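Local coordinates for protein sorbitol dehydrogenase (PDB 5ITG) that probably oxidises D-sorbitol to L-sorbose using an NADP cofactor, as a member of the mannitol dehydrogenase family with a Rossmann domain, at residues 8-13 with 247-252; 135-140 with 198-203; 192-197 with 223-228. One frame throughout, in Å; residues are numbered along the deposited sequence.

In the fold
Interactions 2 and 3 sit side by side, with centres 13 Å apart, and share helix 194-209: interaction 3 holds its first turn and interaction 2 lies along the turns that follow. They touch through Phe223 against Arg199 and Phe202, and through Tyr135 against Val197. Interaction 1 is remote, its centre 36 Å from that of interaction 3 and 42 Å from that of interaction 2. Along the chain it encloses the other two, whose segments alternate in the order 135-140, 192-197, 198-203, 223-228. The outer contact joins the segment leading into strand 14-15 to the loop between helix 237-247 and strand 255-258, while the inner pair, both buried, packs successive turns of one helix.

Interaction 1. Residues 8-13 with 247-252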
ATOM      1  N   LYS A   8      -3.855  22.985 -22.744  1.00 60.39           N
ATOM      2  CA  LYS A   8      -4.742  21.861 -22.474  1.00 59.71           C
ATOM      3  C   LYS A   8      -5.584  21.446 -23.671  1.00 59.69           C
ATOM      4  O   LYS A   8      -6.771  21.150 -23.536  1.00 60.01           O
ATOM      5  CB  LYS A   8      -5.653  22.166 -21.284  1.00 59.02           C
ATOM      6  CG  LYS A   8      -4.985  21.935 -19.947  1.00 58.11           C
ATOM      7  CD  LYS A   8      -5.982  21.996 -18.814  1.00 58.57           C
ATOM      8  CE  LYS A   8      -5.389  21.407 -17.551  1.00 59.15           C
ATOM      9  NZ  LYS A   8      -4.976  19.989 -17.770  1.00 59.48           N
ATOM     10  N   SER A   9      -4.956  21.435 -24.844  1.00 59.36           N
ATOM     11  CA  SER A   9      -5.614  21.025 -26.081  1.00 57.57           C
ATOM     12  C   SER A   9      -5.015  19.659 -26.412  1.00 56.13           C
ATOM     13  O   SER A   9      -4.522  19.427 -27.516  1.00 55.82           O
ATOM     14  CB  SER A   9      -5.309  22.014 -27.208  1.00 57.94           C
ATOM     15  OG  SER A   9      -5.761  23.316 -26.884  1.00 58.90           O
ATOM     16  N   LEU A  10      -5.060  18.769 -25.425  1.00 54.03           N
ATOM     17  CA  LEU A  10      -4.518  17.422 -25.535  1.00 51.43           C
ATOM     18  C   LEU A  10      -5.120  16.614 -26.682  1.00 50.74           C
ATOM     19  O   LEU A  10      -6.235  16.882 -27.130  1.00 50.38           O
ATOM     20  CB  LEU A  10      -4.748  16.657 -24.226  1.00 50.81           C
ATOM     21  CG  LEU A  10      -4.417  17.302 -22.877  1.00 50.05           C
ATOM     22  CD1 LEU A  10      -3.026  17.909 -22.917  1.00 48.81           C
ATOM     23  CD2 LEU A  10      -5.454  18.358 -22.544  1.00 49.26           C
ATOM     24  N   PRO A  11      -4.375  15.609 -27.175  1.00 49.92           N
ATOM     25  CA  PRO A  11      -4.829  14.747 -28.268  1.00 49.17           C
ATOM     26  C   PRO A  11      -6.143  14.066 -27.898  1.00 48.83           C
ATOM     27  O   PRO A  11      -6.445  13.888 -26.719  1.00 48.95           O
ATOM     28  CB  PRO A  11      -3.683  13.754 -28.414  1.00 49.13           C
ATOM     29  CG  PRO A  11      -2.492  14.589 -28.081  1.00 49.80           C
ATOM     30  CD  PRO A  11      -2.959  15.346 -26.859  1.00 49.51           C
ATOM     31  N   ALA A  12      -6.913  13.682 -28.910  1.00 48.66           N
ATOM     32  CA  ALA A  12      -8.207  13.036 -28.709  1.00 47.27           C
ATOM     33  C   ALA A  12      -8.178  11.850 -27.744  1.00 46.67           C
ATOM     34  O   ALA A  12      -9.186  11.532 -27.114  1.00 46.11           O
ATOM     35  CB  ALA A  12      -8.769  12.590 -30.054  1.00 47.90           C
ATOM     36  N   ASN A  13      -7.024  11.202 -27.629  1.00 46.08           N
ATOM     37  CA  ASN A  13      -6.879  10.037 -26.756  1.00 45.41           C
ATOM     38  C   ASN A  13      -6.609  10.392 -25.294  1.00 43.98           C
ATOM     39  O   ASN A  13      -6.769   9.556 -24.405  1.00 43.69           O
ATOM     40  CB  ASN A  13      -5.743   9.150 -27.269  1.00 46.95           C
ATOM     41  CG  ASN A  13      -4.384   9.808 -27.117  1.00 49.47           C
ATOM     42  OD1 ASN A  13      -4.163  10.920 -27.601  1.00 50.90           O
ATOM     43  ND2 ASN A  13      -3.465   9.124 -26.439  1.00 49.29           N
ATOM     44  N   SER A 247       1.438   8.431 -25.179  1.00 34.64           N
ATOM     45  CA  SER A 247       0.411   9.436 -24.936  1.00 34.09           C
ATOM     46  C   SER A 247       0.539  10.620 -25.889  1.00 35.54           C
ATOM     47  O   SER A 247      -0.454  11.265 -26.220  1.00 35.28           O
ATOM     48  CB  SER A 247       0.508   9.948 -23.501  1.00 33.11           C
ATOM     49  OG  SER A 247       1.719  10.656 -23.310  1.00 30.62           O
ATOM     50  N   GLY A 248       1.768  10.906 -26.308  1.00 36.30           N
ATOM     51  CA  GLY A 248       2.007  12.018 -27.213  1.00 38.07           C
ATOM     52  C   GLY A 248       2.205  13.319 -26.459  1.00 39.43           C
ATOM     53  O   GLY A 248       2.150  14.404 -27.045  1.00 39.73           O
ATOM     54  N   LEU A 249       2.451  13.207 -25.155  1.00 38.39           N
ATOM     55  CA  LEU A 249       2.647  14.365 -24.292  1.00 38.65           C
ATOM     56  C   LEU A 249       4.078  14.448 -23.780  1.00 39.03           C
ATOM     57  O   LEU A 249       4.660  13.440 -23.382  1.00 38.98           O
ATOM     58  CB  LEU A 249       1.700  14.285 -23.092  1.00 38.43           C
ATOM     59  CG  LEU A 249       0.203  14.156 -23.381  1.00 39.36           C
ATOM     60  CD1 LEU A 249      -0.531  13.811 -22.092  1.00 38.33           C
ATOM     61  CD2 LEU A 249      -0.325  15.455 -23.977  1.00 40.02           C
ATOM     62  N   ASP A 250       4.642  15.650 -23.789  1.00 38.54           N
ATOM     63  CA  ASP A 250       6.002  15.843 -23.297  1.00 39.34           C
ATOM     64  C   ASP A 250       5.914  16.092 -21.796  1.00 38.13           C
ATOM     65  O   ASP A 250       6.145  17.201 -21.314  1.00 37.88           O
ATOM     66  CB  ASP A 250       6.661  17.036 -23.997  1.00 42.19           C
ATOM     67  CG  ASP A 250       8.066  17.305 -23.488  1.00 45.23           C
ATOM     68  OD1 ASP A 250       8.902  16.377 -23.527  1.00 46.70           O
ATOM     69  OD2 ASP A 250       8.334  18.446 -23.050  1.00 49.18           O
ATOM     70  N   ASP A 251       5.573  15.038 -21.064  1.00 35.75           N
ATOM     71  CA  ASP A 251       5.414  15.110 -19.623  1.00 33.03           C
ATOM     72  C   ASP A 251       6.726  14.859 -18.897  1.00 31.18           C
ATOM     73  O   ASP A 251       7.420  13.894 -19.182  1.00 30.41           O
ATOM     74  CB  ASP A 251       4.383  14.070 -19.181  1.00 32.90           C
ATOM     75  CG  ASP A 251       3.891  14.292 -17.763  1.00 30.99           C
ATOM     76  OD1 ASP A 251       4.478  15.129 -17.042  1.00 29.00           O
ATOM     77  OD2 ASP A 251       2.914  13.618 -17.372  1.00 30.79           O
ATOM     78  N   ASP A 252       7.064  15.736 -17.959  1.00 30.34           N
ATOM     79  CA  ASP A 252       8.282  15.568 -17.174  1.00 29.58           C
ATOM     80  C   ASP A 252       8.023  14.647 -15.980  1.00 28.90           C
ATOM     81  O   ASP A 252       8.951  14.043 -15.435  1.00 28.07           O
ATOM     82  CB  ASP A 252       8.778  16.920 -16.662  1.00 33.17           C
ATOM     83  CG  ASP A 252       9.621  17.654 -17.683  1.00 34.10           C
ATOM     84  OD1 ASP A 252      10.710  17.150 -18.014  1.00 37.08           O
ATOM     85  OD2 ASP A 252       9.194  18.726 -18.155  1.00 36.73           O
TER
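Leu249 reaches across to Leu10 and Pro11 with one methyl group, and that branch carries the apolar part of the contact. Its CB leaves the backbone across the line to residues 8-13, without touching them. The first torsion sets CG anti to the carbonyl carbon (chi1 -56°), and at CG the chain forks. CD1 lies anti to CA (chi2 169°), and the other branch, CD2, makes the approach: it comes 3.8 Å from Leu10 CD1 and 3.9 Å from Pro11 CD. The two leucine side chains cross at about a right angle.

The second half of the contact lies at the end of helix 237-247. Pro11 CG stands 4.3 Å from Ser247 O, and Asn13 brings ND2 to 3.7 Å from the same oxygen, longer than a hydrogen bond. Gly248 is the first residue to leave the helix and has positive phi (87°), where a CB would run into the carbonyl oxygen before it. Ser247 OG accepts from Leu249 N at 3.2 Å in an ST turn, and the hydroxyl also bonds to Leu243 O. The first of these bonds ties Leu249 N back to the last helical residue.

Strand 93-106 touches both segments, with Val97 against Leu10 and Val95 against both Asn13 and Ser247. The segment that leads into strand 14-15 is thus laid on the loop that leads from helix 237-247 to strand 255-258. Methyl and ring carbons make the apolar contacts, and the approach of Asn13 is not a hydrogen bond, so the two segments meet through a few van der Waals contacts rather than directed polar bonds.

Interaction 2. Residues 135-140 with 198-203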
ATOM      1  N   TYR A 135       6.779   7.581  10.074  1.00 19.58           N
ATOM      2  CA  TYR A 135       6.010   7.868  11.281  1.00 20.24           C
ATOM      3  C   TYR A 135       6.858   7.906  12.556  1.00 20.45           C
ATOM      4  O   TYR A 135       6.354   8.187  13.644  1.00 19.75           O
ATOM      5  CB  TYR A 135       4.840   6.881  11.419  1.00 19.70           C
ATOM      6  CG  TYR A 135       3.783   7.078  10.343  1.00 16.90           C
ATOM      7  CD1 TYR A 135       3.892   6.440   9.107  1.00 16.74           C
ATOM      8  CD2 TYR A 135       2.730   7.977  10.528  1.00 17.96           C
ATOM      9  CE1 TYR A 135       2.987   6.700   8.077  1.00 16.30           C
ATOM     10  CE2 TYR A 135       1.816   8.249   9.500  1.00 15.91           C
ATOM     11  CZ  TYR A 135       1.955   7.609   8.275  1.00 17.14           C
ATOM     12  OH  TYR A 135       1.096   7.917   7.235  1.00 16.93           O
ATOM     13  N   ASN A 136       8.150   7.631  12.411  1.00 21.74           N
ATOM     14  CA  ASN A 136       9.078   7.698  13.536  1.00 22.34           C
ATOM     15  C   ASN A 136       8.679   6.878  14.757  1.00 22.28           C
ATOM     16  O   ASN A 136       8.761   7.361  15.889  1.00 22.24           O
ATOM     17  CB  ASN A 136       9.277   9.169  13.934  1.00 20.02           C
ATOM     18  CG  ASN A 136      10.278   9.348  15.071  1.00 23.35           C
ATOM     19  OD1 ASN A 136      11.369   8.784  15.050  1.00 24.40           O
ATOM     20  ND2 ASN A 136       9.910  10.152  16.059  1.00 22.97           N
ATOM     21  N   ILE A 137       8.230   5.646  14.530  1.00 21.81           N
ATOM     22  CA  ILE A 137       7.863   4.761  15.631  1.00 22.19           C
ATOM     23  C   ILE A 137       9.057   3.833  15.875  1.00 23.14           C
ATOM     24  O   ILE A 137       9.461   3.095  14.981  1.00 21.74           O
ATOM     25  CB  ILE A 137       6.638   3.882  15.291  1.00 22.82           C
ATOM     26  CG1 ILE A 137       5.422   4.759  14.995  1.00 20.03           C
ATOM     27  CG2 ILE A 137       6.354   2.927  16.438  1.00 21.96           C
ATOM     28  CD1 ILE A 137       5.057   5.727  16.100  1.00 23.33           C
ATOM     29  N   ASN A 138       9.621   3.881  17.077  1.00 25.56           N
ATOM     30  CA  ASN A 138      10.760   3.031  17.411  1.00 27.84           C
ATOM     31  C   ASN A 138      10.337   1.569  17.288  1.00 29.84           C
ATOM     32  O   ASN A 138       9.325   1.156  17.852  1.00 29.27           O
ATOM     33  CB  ASN A 138      11.247   3.347  18.828  1.00 29.93           C
ATOM     34  CG  ASN A 138      12.441   2.505  19.242  1.00 29.76           C
ATOM     35  OD1 ASN A 138      12.323   1.302  19.451  1.00 31.20           O
ATOM     36  ND2 ASN A 138      13.601   3.140  19.357  1.00 31.14           N
ATOM     37  N   GLU A 139      11.117   0.798  16.537  1.00 32.82           N
ATOM     38  CA  GLU A 139      10.832  -0.613  16.293  1.00 36.11           C
ATOM     39  C   GLU A 139      10.918  -1.496  17.528  1.00 36.40           C
ATOM     40  O   GLU A 139      10.312  -2.565  17.571  1.00 37.39           O
ATOM     41  CB  GLU A 139      11.782  -1.160  15.222  1.00 39.20           C
ATOM     42  CG  GLU A 139      11.753  -0.395  13.913  1.00 43.60           C
ATOM     43  CD  GLU A 139      12.671  -1.002  12.864  1.00 47.48           C
ATOM     44  OE1 GLU A 139      13.870  -1.192  13.162  1.00 49.66           O
ATOM     45  OE2 GLU A 139      12.197  -1.283  11.741  1.00 47.05           O
ATOM     46  N   THR A 140      11.670  -1.054  18.529  1.00 36.65           N
ATOM     47  CA  THR A 140      11.830  -1.825  19.757  1.00 36.92           C
ATOM     48  C   THR A 140      10.797  -1.455  20.822  1.00 35.72           C
ATOM     49  O   THR A 140      10.117  -2.327  21.365  1.00 37.25           O
ATOM     50  CB  THR A 140      13.255  -1.639  20.344  1.00 38.29           C
ATOM     51  OG1 THR A 140      14.225  -2.123  19.404  1.00 38.64           O
ATOM     52  CG2 THR A 140      13.402  -2.405  21.657  1.00 38.55           C
ATOM     53  N   ALA A 198      -0.728   6.934  12.723  1.00 18.84           N
ATOM     54  CA  ALA A 198      -0.658   8.384  12.640  1.00 19.14           C
ATOM     55  C   ALA A 198      -1.010   9.018  13.996  1.00 19.39           C
ATOM     56  O   ALA A 198      -0.318   9.926  14.466  1.00 16.78           O
ATOM     57  CB  ALA A 198      -1.613   8.879  11.564  1.00 18.53           C
ATOM     58  N   ARG A 199      -2.078   8.529  14.623  1.00 20.66           N
ATOM     59  CA  ARG A 199      -2.508   9.051  15.917  1.00 20.83           C
ATOM     60  C   ARG A 199      -1.395   8.938  16.960  1.00 20.57           C
ATOM     61  O   ARG A 199      -1.138   9.881  17.712  1.00 21.29           O
ATOM     62  CB  ARG A 199      -3.761   8.312  16.399  1.00 23.76           C
ATOM     63  CG  ARG A 199      -4.260   8.762  17.768  1.00 28.31           C
ATOM     64  CD  ARG A 199      -5.621   8.165  18.094  1.00 33.38           C
ATOM     65  NE  ARG A 199      -5.576   6.709  18.149  1.00 37.61           N
ATOM     66  CZ  ARG A 199      -6.644   5.924  18.273  1.00 39.75           C
ATOM     67  NH1 ARG A 199      -7.860   6.454  18.353  1.00 41.08           N
ATOM     68  NH2 ARG A 199      -6.495   4.608  18.315  1.00 38.87           N
ATOM     69  N   LYS A 200      -0.726   7.790  16.992  1.00 19.98           N
ATOM     70  CA  LYS A 200       0.362   7.563  17.939  1.00 21.00           C
ATOM     71  C   LYS A 200       1.521   8.539  17.713  1.00 21.52           C
ATOM     72  O   LYS A 200       2.082   9.091  18.661  1.00 23.06           O
ATOM     73  CB  LYS A 200       0.885   6.129  17.811  1.00 23.68           C
ATOM     74  CG  LYS A 200       2.086   5.829  18.701  1.00 26.46           C
ATOM     75  CD  LYS A 200       2.678   4.464  18.403  1.00 31.16           C
ATOM     76  CE  LYS A 200       1.711   3.345  18.744  1.00 31.95           C
ATOM     77  NZ  LYS A 200       2.301   2.015  18.402  1.00 34.39           N
ATOM     78  N   ALA A 201       1.875   8.748  16.452  1.00 20.64           N
ATOM     79  CA  ALA A 201       2.977   9.637  16.104  1.00 21.54           C
ATOM     80  C   ALA A 201       2.665  11.105  16.388  1.00 22.03           C
ATOM     81  O   ALA A 201       3.433  11.793  17.065  1.00 20.51           O
ATOM     82  CB  ALA A 201       3.340   9.451  14.636  1.00 21.48           C
ATOM     83  N   PHE A 202       1.534  11.587  15.878  1.00 20.65           N
ATOM     84  CA  PHE A 202       1.165  12.979  16.091  1.00 21.29           C
ATOM     85  C   PHE A 202       0.819  13.340  17.537  1.00 21.44           C
ATOM     86  O   PHE A 202       1.125  14.444  17.985  1.00 21.62           O
ATOM     87  CB  PHE A 202       0.039  13.369  15.137  1.00 19.89           C
ATOM     88  CG  PHE A 202       0.490  13.460  13.715  1.00 19.93           C
ATOM     89  CD1 PHE A 202       1.340  14.489  13.307  1.00 17.02           C
ATOM     90  CD2 PHE A 202       0.133  12.481  12.792  1.00 19.51           C
ATOM     91  CE1 PHE A 202       1.828  14.535  12.006  1.00 14.19           C
ATOM     92  CE2 PHE A 202       0.615  12.518  11.491  1.00 20.87           C
ATOM     93  CZ  PHE A 202       1.466  13.548  11.095  1.00 19.72           C
ATOM     94  N   LEU A 203       0.198  12.421  18.273  1.00 20.44           N
ATOM     95  CA  LEU A 203      -0.123  12.691  19.675  1.00 21.68           C
ATOM     96  C   LEU A 203       1.132  12.479  20.515  1.00 22.30           C
ATOM     97  O   LEU A 203       1.270  13.051  21.597  1.00 23.76           O
ATOM     98  CB  LEU A 203      -1.238  11.770  20.185  1.00 22.18           C
ATOM     99  CG  LEU A 203      -2.646  11.961  19.610  1.00 22.23           C
ATOM    100  CD1 LEU A 203      -3.619  11.072  20.369  1.00 23.90           C
ATOM    101  CD2 LEU A 203      -3.071  13.411  19.725  1.00 22.83           C
TER
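In the Rossmann domain, the loop after strand 125-128 lies on one face of helix 194-209, where Tyr135 and Ile137 meet Ala198, Lys200 and Ala201. Ala201 makes the close approach to the loop backbone, its CB 3.4 Å from Tyr135 O, and the same methyl group stands at the edge of the tyrosine ring, near its plane. One turn earlier, Ala198 CA lies obliquely to the ring, 4.0 Å from Tyr135 CE2, and Ala198 CB makes an apolar contact with Tyr135 CE2 at 4.1 Å. The tyrosine hydroxyl is hydrogen-bonded to Asp189 and Ser187.

Ile137 packs on Lys200. Its CD1 lies 3.5 Å from Lys200 CD and 3.9 Å from Lys200 CG, the two side chains crossing at about a right angle. The lysine chain bends at its third torsion (chi3 -65°), which turns CE off the line of the methylenes before it, and NZ finds the carbonyl oxygen of Gly142.

Two small alanines let the loop lie close on the helix. The polar ends of Tyr135 and Lys200 bond beyond the contact, while between the two segments the side chains meet through carbon.

Interaction 3. Residues 192-197 with 223-228; sequences RHNGNV and FPNGMV
Asn225 and Asn194 tie the start of helix 194-209 in the Rossmann domain to the beginning of strand 226-228, with His193 at the N-cap position. Two side-chain oxygens accept backbone N-H groups from the other segment. Asn194 CG lies between the backbone N and the carbonyl carbon (chi1 53°), and from there OD1 takes Gly226 N at 2.8 Å, a nearly straight bond (163°) that lies in the carbonyl plane on a lone pair. Asn225 OD1 receives two donors of the first helical turn, Asn196 N at 3.0 Å and, weakly, Gly195 N at 2.7 Å.

The next kind is amide to amide. Asn225 ND2 gives a hydrogen bond to Asn196 OD1 at 3.2 Å, close to its own amide plane but well above the carbonyl plane of Asn196, and the two planes are turned 74° against each other. An alanine in place of Asn225 would probably leave the N-H groups of Gly195 and Asn196 without this acceptor and set the Asn196 amide freer to turn.

The third kind is close backbone packing. Gly195 CA makes CA-H...O contacts with Phe223 O at 3.4 Å and with Pro224 O at 3.5 Å, and a side chain at this position would collide with both carbonyls.

Outside partners include Glu291, which takes His193 N, Thr288 OG1, which bonds to His193 NE2, and Asp189 O, which accepts from Asn194 ND2; Glu266 accepts from Asn225 N. A water bridges the two segments, donating to Asn196 OD1 at 2.7 Å and to Phe223 O at 2.8 Å.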
ATOM      1  N   ARG A 192      -1.267  -1.490   8.330  1.00 22.77           N
ATOM      2  CA  ARG A 192      -2.459  -1.956   9.020  1.00 22.59           C
ATOM      3  C   ARG A 192      -2.837  -0.894  10.055  1.00 22.08           C
ATOM      4  O   ARG A 192      -1.994  -0.435  10.835  1.00 21.43           O
ATOM      5  CB  ARG A 192      -2.179  -3.316   9.652  1.00 25.39           C
ATOM      6  CG  ARG A 192      -1.878  -4.367   8.588  1.00 26.65           C
ATOM      7  CD  ARG A 192      -1.334  -5.641   9.183  1.00 29.97           C
ATOM      8  NE  ARG A 192      -2.331  -6.348   9.980  1.00 29.92           N
ATOM      9  CZ  ARG A 192      -2.049  -7.379  10.764  1.00 29.20           C
ATOM     10  NH1 ARG A 192      -0.798  -7.816  10.852  1.00 26.24           N
ATOM     11  NH2 ARG A 192      -3.011  -7.971  11.459  1.00 27.17           N
ATOM     12  N   HIS A 193      -4.105  -0.497  10.037  1.00 20.19           N
ATOM     13  CA  HIS A 193      -4.620   0.549  10.915  1.00 21.17           C
ATOM     14  C   HIS A 193      -3.697   1.768  10.836  1.00 19.13           C
ATOM     15  O   HIS A 193      -3.161   2.235  11.844  1.00 19.70           O
ATOM     16  CB  HIS A 193      -4.739   0.031  12.348  1.00 21.94           C
ATOM     17  CG  HIS A 193      -5.745  -1.067  12.499  1.00 26.01           C
ATOM     18  ND1 HIS A 193      -5.412  -2.328  12.941  1.00 28.73           N
ATOM     19  CD2 HIS A 193      -7.072  -1.101  12.231  1.00 27.54           C
ATOM     20  CE1 HIS A 193      -6.489  -3.094  12.938  1.00 29.55           C
ATOM     21  NE2 HIS A 193      -7.510  -2.373  12.511  1.00 28.20           N
ATOM     22  N   ASN A 194      -3.534   2.288   9.623  1.00 16.72           N
ATOM     23  CA  ASN A 194      -2.661   3.435   9.402  1.00 16.65           C
ATOM     24  C   ASN A 194      -3.063   4.668  10.208  1.00 15.21           C
ATOM     25  O   ASN A 194      -2.212   5.476  10.570  1.00 14.38           O
ATOM     26  CB  ASN A 194      -2.570   3.773   7.899  1.00 14.18           C
ATOM     27  CG  ASN A 194      -3.933   3.962   7.235  1.00 17.70           C
ATOM     28  OD1 ASN A 194      -4.980   3.914   7.884  1.00 17.29           O
ATOM     29  ND2 ASN A 194      -3.915   4.187   5.926  1.00 17.72           N
ATOM     30  N   GLY A 195      -4.354   4.805  10.493  1.00 15.19           N
ATOM     31  CA  GLY A 195      -4.814   5.939  11.271  1.00 14.19           C
ATOM     32  C   GLY A 195      -4.327   5.863  12.704  1.00 16.75           C
ATOM     33  O   GLY A 195      -3.964   6.882  13.312  1.00 16.52           O
ATOM     34  N   ASN A 196      -4.325   4.655  13.259  1.00 15.44           N
ATOM     35  CA  ASN A 196      -3.860   4.462  14.624  1.00 17.83           C
ATOM     36  C   ASN A 196      -2.367   4.778  14.696  1.00 17.24           C
ATOM     37  O   ASN A 196      -1.886   5.306  15.696  1.00 16.36           O
ATOM     38  CB  ASN A 196      -4.110   3.023  15.082  1.00 17.26           C
ATOM     39  CG  ASN A 196      -5.591   2.703  15.229  1.00 17.62           C
ATOM     40  OD1 ASN A 196      -6.450   3.561  15.039  1.00 21.85           O
ATOM     41  ND2 ASN A 196      -5.889   1.463  15.580  1.00 16.67           N
ATOM     42  N   VAL A 197      -1.639   4.447  13.634  1.00 17.30           N
ATOM     43  CA  VAL A 197      -0.205   4.727  13.584  1.00 18.80           C
ATOM     44  C   VAL A 197      -0.008   6.241  13.600  1.00 20.10           C
ATOM     45  O   VAL A 197       0.778   6.767  14.389  1.00 22.73           O
ATOM     46  CB  VAL A 197       0.440   4.149  12.305  1.00 20.75           C
ATOM     47  CG1 VAL A 197       1.893   4.609  12.197  1.00 19.94           C
ATOM     48  CG2 VAL A 197       0.365   2.619  12.338  1.00 22.11           C
ATOM     49  N   PHE A 223      -8.293  10.677  13.251  1.00 19.03           N
ATOM     50  CA  PHE A 223      -7.260   9.897  12.558  1.00 19.86           C
ATOM     51  C   PHE A 223      -7.878   8.613  11.988  1.00 18.10           C
ATOM     52  O   PHE A 223      -7.546   7.503  12.424  1.00 17.72           O
ATOM     53  CB  PHE A 223      -6.134   9.511  13.528  1.00 19.87           C
ATOM     54  CG  PHE A 223      -5.483  10.680  14.218  1.00 21.24           C
ATOM     55  CD1 PHE A 223      -6.087  11.287  15.317  1.00 21.25           C
ATOM     56  CD2 PHE A 223      -4.261  11.175  13.767  1.00 21.47           C
ATOM     57  CE1 PHE A 223      -5.484  12.372  15.958  1.00 22.74           C
ATOM     58  CE2 PHE A 223      -3.649  12.259  14.400  1.00 20.42           C
ATOM     59  CZ  PHE A 223      -4.263  12.859  15.498  1.00 20.37           C
ATOM     60  N   PRO A 224      -8.757   8.749  10.983  1.00 17.36           N
ATOM     61  CA  PRO A 224      -9.399   7.573  10.399  1.00 17.84           C
ATOM     62  C   PRO A 224      -8.423   6.598   9.780  1.00 16.17           C
ATOM     63  O   PRO A 224      -7.403   6.996   9.215  1.00 16.35           O
ATOM     64  CB  PRO A 224     -10.340   8.175   9.359  1.00 16.70           C
ATOM     65  CG  PRO A 224      -9.548   9.360   8.866  1.00 17.73           C
ATOM     66  CD  PRO A 224      -9.035   9.951  10.174  1.00 17.73           C
ATOM     67  N   ASN A 225      -8.743   5.315   9.899  1.00 15.57           N
ATOM     68  CA  ASN A 225      -7.920   4.271   9.295  1.00 14.62           C
ATOM     69  C   ASN A 225      -8.471   4.068   7.891  1.00 15.88           C
ATOM     70  O   ASN A 225      -9.677   4.219   7.654  1.00 16.20           O
ATOM     71  CB  ASN A 225      -8.053   2.958  10.057  1.00 14.21           C
ATOM     72  CG  ASN A 225      -7.414   3.004  11.419  1.00 17.35           C
ATOM     73  OD1 ASN A 225      -6.196   3.130  11.548  1.00 15.19           O
ATOM     74  ND2 ASN A 225      -8.233   2.888  12.453  1.00 20.11           N
ATOM     75  N   GLY A 226      -7.593   3.723   6.965  1.00 14.57           N
ATOM     76  CA  GLY A 226      -8.033   3.486   5.608  1.00 14.78           C
ATOM     77  C   GLY A 226      -7.244   2.347   5.002  1.00 15.95           C
ATOM     78  O   GLY A 226      -6.087   2.119   5.359  1.00 16.71           O
HETATM   79  N   MSE A 227      -7.866   1.625   4.079  1.00 15.00           N
HETATM   80  CA  MSE A 227      -7.182   0.527   3.421  1.00 16.22           C
HETATM   81  C   MSE A 227      -7.001   0.993   1.981  1.00 14.79           C
HETATM   82  O   MSE A 227      -7.969   1.362   1.322  1.00 14.55           O
HETATM   83  CB  MSE A 227      -8.052  -0.722   3.482  1.00 17.63           C
HETATM   84  CG  MSE A 227      -7.283  -2.001   3.406  1.00 21.57           C
HETATM   85 SE   MSE A 227      -8.193  -3.139   2.210  0.49 30.84          SE
HETATM   86  CE  MSE A 227      -7.562  -2.204   0.646  1.00  2.92           C
ATOM     87  N   VAL A 228      -5.768   1.001   1.491  1.00 14.28           N
ATOM     88  CA  VAL A 228      -5.530   1.488   0.137  1.00 16.00           C
ATOM     89  C   VAL A 228      -4.808   0.463  -0.733  1.00 18.80           C
ATOM     90  O   VAL A 228      -4.001  -0.324  -0.243  1.00 16.94           O
ATOM     91  CB  VAL A 228      -4.697   2.782   0.175  1.00 18.03           C
ATOM     92  CG1 VAL A 228      -5.403   3.828   1.050  1.00 17.65           C
ATOM     93  CG2 VAL A 228      -3.297   2.486   0.727  1.00 18.27           C
TER
HETATM   94  O   HOH W   1      -7.161   6.113  14.791  1.00 25.79           O